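Local structure of tyrosine recombinase XerH (Helicobacter pylori, 5JJV) at a contact of chain A with DNA and the interface of chains A and B. The protein catalyses site-specific recombination, cutting and rejoining DNA through its tyrosine-recombinase active site, and takes part in chromosome segregation. Sequence-based numbering; all coordinates share one arbitrary frame. Chains: chain A/B, Tyrosine recombinase XerH.

Contact 1: a contact of chain A with DNA. Residues chain A 214-216, 310. With nucleotides of chain C.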
ATOM      1  N   ARG A 214     -17.506  14.533 -21.155  1.00 56.01           N
ATOM      2  CA  ARG A 214     -16.215  15.028 -21.630  1.00 58.07           C
ATOM      3  C   ARG A 214     -16.400  15.843 -22.906  1.00 59.44           C
ATOM      4  O   ARG A 214     -17.429  15.730 -23.573  1.00 62.43           O
ATOM      5  CB  ARG A 214     -15.239  13.875 -21.874  1.00 57.56           C
ATOM      6  CG  ARG A 214     -14.886  13.083 -20.623  1.00 65.22           C
ATOM      7  CD  ARG A 214     -13.607  12.274 -20.794  1.00 71.18           C
ATOM      8  NE  ARG A 214     -13.742  11.211 -21.787  1.00 80.48           N
ATOM      9  CZ  ARG A 214     -13.300  11.294 -23.038  1.00 87.04           C
ATOM     10  NH1 ARG A 214     -13.466  10.278 -23.874  1.00 88.25           N
ATOM     11  NH2 ARG A 214     -12.691  12.395 -23.456  1.00 91.16           N
ATOM     12  N   SER A 215     -15.403  16.659 -23.239  1.00 61.26           N
ATOM     13  CA  SER A 215     -15.485  17.542 -24.402  1.00 61.82           C
ATOM     14  C   SER A 215     -15.738  16.774 -25.692  1.00 59.60           C
ATOM     15  O   SER A 215     -16.726  17.020 -26.383  1.00 60.56           O
ATOM     16  CB  SER A 215     -14.204  18.368 -24.540  1.00 65.67           C
ATOM     17  OG  SER A 215     -14.079  19.301 -23.481  1.00 74.06           O
ATOM     18  N   ASN A 216     -14.848  15.838 -26.008  1.00 57.26           N
ATOM     19  CA  ASN A 216     -14.966  15.062 -27.236  1.00 57.54           C
ATOM     20  C   ASN A 216     -16.212  14.185 -27.235  1.00 53.41           C
ATOM     21  O   ASN A 216     -16.752  13.861 -28.292  1.00 48.94           O
ATOM     22  CB  ASN A 216     -13.719  14.202 -27.448  1.00 60.65           C
ATOM     23  CG  ASN A 216     -13.692  13.541 -28.814  1.00 67.13           C
ATOM     24  OD1 ASN A 216     -13.391  14.183 -29.820  1.00 67.35           O
ATOM     25  ND2 ASN A 216     -14.004  12.251 -28.854  1.00 69.90           N
ATOM     26  N   HIS A 310     -13.925  20.652 -19.166  1.00 51.26           N
ATOM     27  CA  HIS A 310     -13.602  19.563 -18.251  1.00 48.88           C
ATOM     28  C   HIS A 310     -13.680  20.043 -16.805  1.00 48.49           C
ATOM     29  O   HIS A 310     -13.893  19.248 -15.889  1.00 50.68           O
ATOM     30  CB  HIS A 310     -12.217  18.986 -18.548  1.00 49.37           C
ATOM     31  CG  HIS A 310     -12.057  17.561 -18.112  1.00 51.68           C
ATOM     32  ND1 HIS A 310     -11.859  16.528 -19.003  1.00 49.35           N
ATOM     33  CD2 HIS A 310     -12.084  16.998 -16.881  1.00 49.67           C
ATOM     34  CE1 HIS A 310     -11.761  15.391 -18.338  1.00 51.00           C
ATOM     35  NE2 HIS A 310     -11.894  15.647 -17.049  1.00 51.96           N
TER
ATOM     36  P    DT C   8      -8.881   9.110 -26.254  1.00 65.03           P
ATOM     37  OP1  DT C   8     -10.311   8.774 -26.437  1.00 71.51           O
ATOM     38  OP2  DT C   8      -7.991   9.179 -27.436  1.00 65.96           O
ATOM     39  O5'  DT C   8      -8.798  10.499 -25.473  1.00 66.94           O
ATOM     40  C5'  DT C   8      -9.343  10.594 -24.168  1.00 65.82           C
ATOM     41  C4'  DT C   8      -9.120  11.976 -23.588  1.00 61.47           C
ATOM     42  O4'  DT C   8      -7.719  12.159 -23.301  1.00 59.09           O
ATOM     43  C3'  DT C   8      -9.525  13.133 -24.504  1.00 62.01           C
ATOM     44  O3'  DT C   8     -10.609  13.843 -23.922  1.00 48.62           O
ATOM     45  C2'  DT C   8      -8.260  14.003 -24.616  1.00 60.06           C
ATOM     46  C1'  DT C   8      -7.405  13.515 -23.456  1.00 57.56           C
ATOM     47  N1   DT C   8      -5.938  13.628 -23.704  1.00 56.93           N
ATOM     48  C2   DT C   8      -5.208  14.577 -23.023  1.00 55.94           C
ATOM     49  O2   DT C   8      -5.701  15.347 -22.216  1.00 50.83           O
ATOM     50  N3   DT C   8      -3.872  14.594 -23.322  1.00 51.64           N
ATOM     51  C4   DT C   8      -3.205  13.775 -24.213  1.00 55.59           C
ATOM     52  O4   DT C   8      -1.997  13.868 -24.415  1.00 58.34           O
ATOM     53  C5   DT C   8      -4.028  12.803 -24.891  1.00 55.51           C
ATOM     54  C7   DT C   8      -3.415  11.858 -25.882  1.00 56.63           C
ATOM     55  C6   DT C   8      -5.339  12.776 -24.607  1.00 51.54           C
ATOM     56  P    DT C   9     -11.308  15.059 -24.705  1.00 57.01           P
ATOM     57  OP1  DT C   9     -12.763  14.966 -24.447  1.00 57.61           O
ATOM     58  OP2  DT C   9     -10.810  15.077 -26.099  1.00 63.34           O
ATOM     59  O5'  DT C   9     -10.753  16.351 -23.950  1.00 55.92           O
ATOM     60  C5'  DT C   9     -10.890  16.446 -22.540  1.00 55.22           C
ATOM     61  C4'  DT C   9      -9.972  17.511 -21.976  1.00 53.37           C
ATOM     62  O4'  DT C   9      -8.596  17.176 -22.278  1.00 52.82           O
ATOM     63  C3'  DT C   9     -10.204  18.923 -22.526  1.00 60.19           C
ATOM     64  O3'  DT C   9     -10.487  19.812 -21.449  1.00 47.93           O
ATOM     65  C2'  DT C   9      -8.889  19.273 -23.240  1.00 55.39           C
ATOM     66  C1'  DT C   9      -7.891  18.356 -22.556  1.00 52.70           C
ATOM     67  N1   DT C   9      -6.713  18.015 -23.407  1.00 52.66           N
ATOM     68  C2   DT C   9      -5.462  18.443 -23.028  1.00 52.19           C
ATOM     69  O2   DT C   9      -5.257  19.097 -22.022  1.00 51.68           O
ATOM     70  N3   DT C   9      -4.450  18.078 -23.874  1.00 54.18           N
ATOM     71  C4   DT C   9      -4.560  17.341 -25.038  1.00 54.19           C
ATOM     72  O4   DT C   9      -3.589  17.063 -25.732  1.00 55.41           O
ATOM     73  C5   DT C   9      -5.899  16.921 -25.379  1.00 54.62           C
ATOM     74  C7   DT C   9      -6.140  16.116 -26.620  1.00 53.17           C
ATOM     75  C6   DT C   9      -6.900  17.274 -24.556  1.00 53.84           C
TER
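A:Arg214 reaches the phosphate joining DT8 and DT9 of chain C with one edge of its guanidinium, whose plane contains the phosphorus. Its NH2 forms a salt bridge at 2.8 Å with OP1, a non-bridging oxygen of the DT9 phosphate. The same nitrogen lies 2.6 Å from O3' of DT8, the bridging oxygen on the 3' side, but in the model its N-H groups do not point along either line, so the attraction appears to be mainly electrostatic. The chain is nearly extended at chi2 and bends at chi3 (-66°), which brings the guanidinium round beside the DT8 sugar. From another direction the backbone N of A:Asn216 donates a nearly straight hydrogen bond to OP1 (2.7 Å, 166° at H). One oxygen thus faces both the arginine and an amide in the first turn of a helix, whose dipole probably adds to the attraction. The side chain of A:Asn216 offers this phosphate its CB, 3.3 Å from OP2, while the amide group turns away. A:Ser215 packs its CB against OP1, and its OG lies near the DT9 sugar. A:His310 meets the sugar rather than this phosphate: the edge of its imidazole faces C5' of DT9 in the ring plane, with ND1 3.7 Å from that carbon, and CB lies 3.5 Å from O3' of DT9. In this copy the DT8-DT9 linkage is intact, although the complex as a whole is a post-cleavage one. The contacts are to backbone and sugar, so this patch does not itself read the bases. This is the catalytic pocket of the tyrosine-recombinase domain, where A:Arg214 and A:His310 belong to the conserved active-site set. A:Arg214 lies in the loop leading into helix 215-219, A:His310 near the start of helix 309-324, and A:Arg313 about 6 Å from the centre of the patch.

Contact 2: the interface of chains A and B. Residues chain A 209-210, 248, 253, 316, 319; chain B 356-357, 359-360.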
ATOM      1  N   VAL A 209     -22.769  20.547 -18.760  1.00 47.98           N
ATOM      2  CA  VAL A 209     -22.967  20.899 -17.359  1.00 48.49           C
ATOM      3  C   VAL A 209     -23.874  19.898 -16.645  1.00 51.56           C
ATOM      4  O   VAL A 209     -23.583  19.464 -15.531  1.00 53.23           O
ATOM      5  CB  VAL A 209     -23.568  22.312 -17.217  1.00 46.51           C
ATOM      6  CG1 VAL A 209     -23.998  22.575 -15.781  1.00 42.01           C
ATOM      7  CG2 VAL A 209     -22.569  23.358 -17.683  1.00 47.18           C
ATOM      8  N   PHE A 210     -24.965  19.522 -17.304  1.00 53.92           N
ATOM      9  CA  PHE A 210     -25.973  18.666 -16.692  1.00 54.30           C
ATOM     10  C   PHE A 210     -25.595  17.185 -16.672  1.00 53.87           C
ATOM     11  O   PHE A 210     -26.247  16.388 -15.997  1.00 55.46           O
ATOM     12  CB  PHE A 210     -27.309  18.841 -17.414  1.00 52.18           C
ATOM     13  CG  PHE A 210     -28.026  20.115 -17.068  1.00 55.62           C
ATOM     14  CD1 PHE A 210     -28.105  20.547 -15.755  1.00 55.32           C
ATOM     15  CD2 PHE A 210     -28.619  20.882 -18.057  1.00 60.10           C
ATOM     16  CE1 PHE A 210     -28.766  21.718 -15.432  1.00 56.25           C
ATOM     17  CE2 PHE A 210     -29.281  22.056 -17.741  1.00 62.05           C
ATOM     18  CZ  PHE A 210     -29.353  22.473 -16.425  1.00 58.38           C
ATOM     19  N   MET A 248     -28.043  10.111 -18.182  1.00 54.54           N
ATOM     20  CA  MET A 248     -29.436  10.534 -18.231  1.00 55.04           C
ATOM     21  C   MET A 248     -29.570  12.022 -17.933  1.00 56.00           C
ATOM     22  O   MET A 248     -28.745  12.608 -17.231  1.00 55.54           O
ATOM     23  CB  MET A 248     -30.290   9.713 -17.263  1.00 54.14           C
ATOM     24  CG  MET A 248     -30.421   8.249 -17.658  1.00 49.74           C
ATOM     25  SD  MET A 248     -31.643   7.350 -16.685  1.00 67.81           S
ATOM     26  CE  MET A 248     -33.166   8.013 -17.349  1.00 52.64           C
ATOM     27  N   HIS A 253     -34.756  20.479 -18.929  1.00 59.06           N
ATOM     28  CA  HIS A 253     -33.529  21.263 -18.898  1.00 64.29           C
ATOM     29  C   HIS A 253     -33.127  21.755 -20.286  1.00 67.40           C
ATOM     30  O   HIS A 253     -32.543  22.830 -20.424  1.00 71.77           O
ATOM     31  CB  HIS A 253     -32.386  20.442 -18.293  1.00 62.27           C
ATOM     32  CG  HIS A 253     -32.426  20.357 -16.800  1.00 61.90           C
ATOM     33  ND1 HIS A 253     -32.169  19.190 -16.114  1.00 61.93           N
ATOM     34  CD2 HIS A 253     -32.682  21.298 -15.859  1.00 62.50           C
ATOM     35  CE1 HIS A 253     -32.270  19.414 -14.815  1.00 58.95           C
ATOM     36  NE2 HIS A 253     -32.580  20.685 -14.635  1.00 60.01           N
ATOM     37  N   PHE A 316     -19.642  18.616 -12.000  1.00 50.71           N
ATOM     38  CA  PHE A 316     -20.753  17.672 -11.970  1.00 49.00           C
ATOM     39  C   PHE A 316     -20.453  16.493 -11.051  1.00 47.72           C
ATOM     40  O   PHE A 316     -21.287  16.108 -10.229  1.00 47.45           O
ATOM     41  CB  PHE A 316     -21.072  17.166 -13.377  1.00 47.89           C
ATOM     42  CG  PHE A 316     -22.093  16.063 -13.402  1.00 51.58           C
ATOM     43  CD1 PHE A 316     -23.440  16.344 -13.232  1.00 51.22           C
ATOM     44  CD2 PHE A 316     -21.707  14.745 -13.592  1.00 51.04           C
ATOM     45  CE1 PHE A 316     -24.383  15.333 -13.251  1.00 48.55           C
ATOM     46  CE2 PHE A 316     -22.646  13.728 -13.612  1.00 51.87           C
ATOM     47  CZ  PHE A 316     -23.987  14.023 -13.441  1.00 49.42           C
ATOM     48  N   LEU A 319     -20.588  17.763  -7.425  1.00 45.26           N
ATOM     49  CA  LEU A 319     -21.973  17.992  -7.029  1.00 42.72           C
ATOM     50  C   LEU A 319     -22.708  16.677  -6.800  1.00 47.04           C
ATOM     51  O   LEU A 319     -23.454  16.531  -5.831  1.00 50.14           O
ATOM     52  CB  LEU A 319     -22.706  18.819  -8.086  1.00 39.97           C
ATOM     53  CG  LEU A 319     -24.181  19.107  -7.797  1.00 40.83           C
ATOM     54  CD1 LEU A 319     -24.333  19.961  -6.543  1.00 43.06           C
ATOM     55  CD2 LEU A 319     -24.850  19.771  -8.989  1.00 38.26           C
TER
ATOM     56  N   ALA B 356     -28.826  10.289 -10.727  1.00 51.86           N
ATOM     57  CA  ALA B 356     -27.791  11.268 -11.030  1.00 50.84           C
ATOM     58  C   ALA B 356     -28.387  12.467 -11.758  1.00 51.90           C
ATOM     59  O   ALA B 356     -27.935  13.598 -11.586  1.00 53.75           O
ATOM     60  CB  ALA B 356     -26.686  10.634 -11.863  1.00 53.62           C
ATOM     61  N   ALA B 357     -29.411  12.213 -12.566  1.00 54.06           N
ATOM     62  CA  ALA B 357     -30.035  13.261 -13.365  1.00 56.88           C
ATOM     63  C   ALA B 357     -30.928  14.168 -12.523  1.00 56.19           C
ATOM     64  O   ALA B 357     -31.284  15.266 -12.948  1.00 56.87           O
ATOM     65  CB  ALA B 357     -30.837  12.645 -14.503  1.00 57.42           C
ATOM     66  N   ILE B 359     -30.227  15.381  -9.471  1.00 52.28           N
ATOM     67  CA  ILE B 359     -29.485  16.157  -8.479  1.00 54.44           C
ATOM     68  C   ILE B 359     -29.680  17.660  -8.667  1.00 56.74           C
ATOM     69  O   ILE B 359     -29.394  18.448  -7.764  1.00 64.18           O
ATOM     70  CB  ILE B 359     -27.970  15.847  -8.524  1.00 55.34           C
ATOM     71  CG1 ILE B 359     -27.373  16.260  -9.872  1.00 52.91           C
ATOM     72  CG2 ILE B 359     -27.715  14.376  -8.238  1.00 50.88           C
ATOM     73  CD1 ILE B 359     -25.865  16.121  -9.945  1.00 46.37           C
ATOM     74  N   TRP B 360     -30.173  18.053  -9.837  1.00 56.00           N
ATOM     75  CA  TRP B 360     -30.369  19.464 -10.145  1.00 60.82           C
ATOM     76  C   TRP B 360     -31.693  19.992  -9.600  1.00 68.72           C
ATOM     77  O   TRP B 360     -31.846  21.193  -9.376  1.00 72.53           O
ATOM     78  CB  TRP B 360     -30.303  19.689 -11.656  1.00 57.59           C
ATOM     79  CG  TRP B 360     -28.995  19.285 -12.251  1.00 56.03           C
ATOM     80  CD1 TRP B 360     -28.729  18.145 -12.954  1.00 57.13           C
ATOM     81  CD2 TRP B 360     -27.765  20.012 -12.185  1.00 55.57           C
ATOM     82  NE1 TRP B 360     -27.409  18.121 -13.335  1.00 55.05           N
ATOM     83  CE2 TRP B 360     -26.795  19.255 -12.873  1.00 54.43           C
ATOM     84  CE3 TRP B 360     -27.389  21.231 -11.612  1.00 50.56           C
ATOM     85  CZ2 TRP B 360     -25.474  19.679 -13.006  1.00 51.95           C
ATOM     86  CZ3 TRP B 360     -26.078  21.650 -11.743  1.00 56.91           C
ATOM     87  CH2 TRP B 360     -25.136  20.875 -12.435  1.00 56.77           C
TER
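Both faces of the indole of B:Trp360 are covered. On one lies CD2 of A:Leu319, a CH-pi contact 3.7 Å from the centroid of the six-membered ring, beside CG1 of B:Ile359 from the tryptophan's own chain. On the other, A:Phe210 stands edge-on, its plane at 82° to the indole, with CD1 3.4 Å from CE2 of B:Trp360. The imidazole of A:His253 lies face against face beside A:Phe210 and stands nearly perpendicular to the indole, its CE1 3.7 Å from CB of B:Trp360. At the rim of the indole, CZ2 lies in the plane of the A:Phe316 ring, 3.9 Å from its CD1, and also meets the backbone O of A:Val209. NE1 of B:Trp360 points to the carbonyl O of A:Phe210 in a weak hydrogen bond (3.4 Å), a polar contact within a largely apolar pocket. B:Ile359 is the second plug: its CG1 sits between backbone N and carbonyl carbon (chi1 63°), and the extended branch sends CD1 to CE1 of A:Phe316 at 3.7 Å and on to A:Leu319. At the margin, CB of B:Ala357 rests 3.4 Å from the backbone O of A:Met248. B:Trp360 buries far more surface than any other residue in the patch. The site is a hydrophobic socket for the C-terminal segment of a neighbouring subunit, which resembles the exchange of C-terminal segments between subunits in tyrosine-recombinase tetramers and probably serves assembly here. Its walls come from the end of helix 198-211, strand 244-250, the 3-10 helix 251-253 and helix 309-324 of chain A; the plug follows the short helix 354-357 of chain B.

The C-alpha centres of contact 1 and contact 2 are about 15 Å apart, both on the catalytic domain of chain A, with chain B entering contact 2, and helix 309-324 serves both: A:His310 near its start faces the DNA, while A:Phe316 and A:Leu319 farther along receive chain B. Helix 198-211, which supplies A:Val209 and A:Phe210 to contact 2, runs almost directly into the loop carrying A:Arg214 of contact 1. Docking of a partner's tail could therefore be sensed at the active site, a plausible route for coordinating subunits in the four-copy assembly, although the structure alone does not show such coupling.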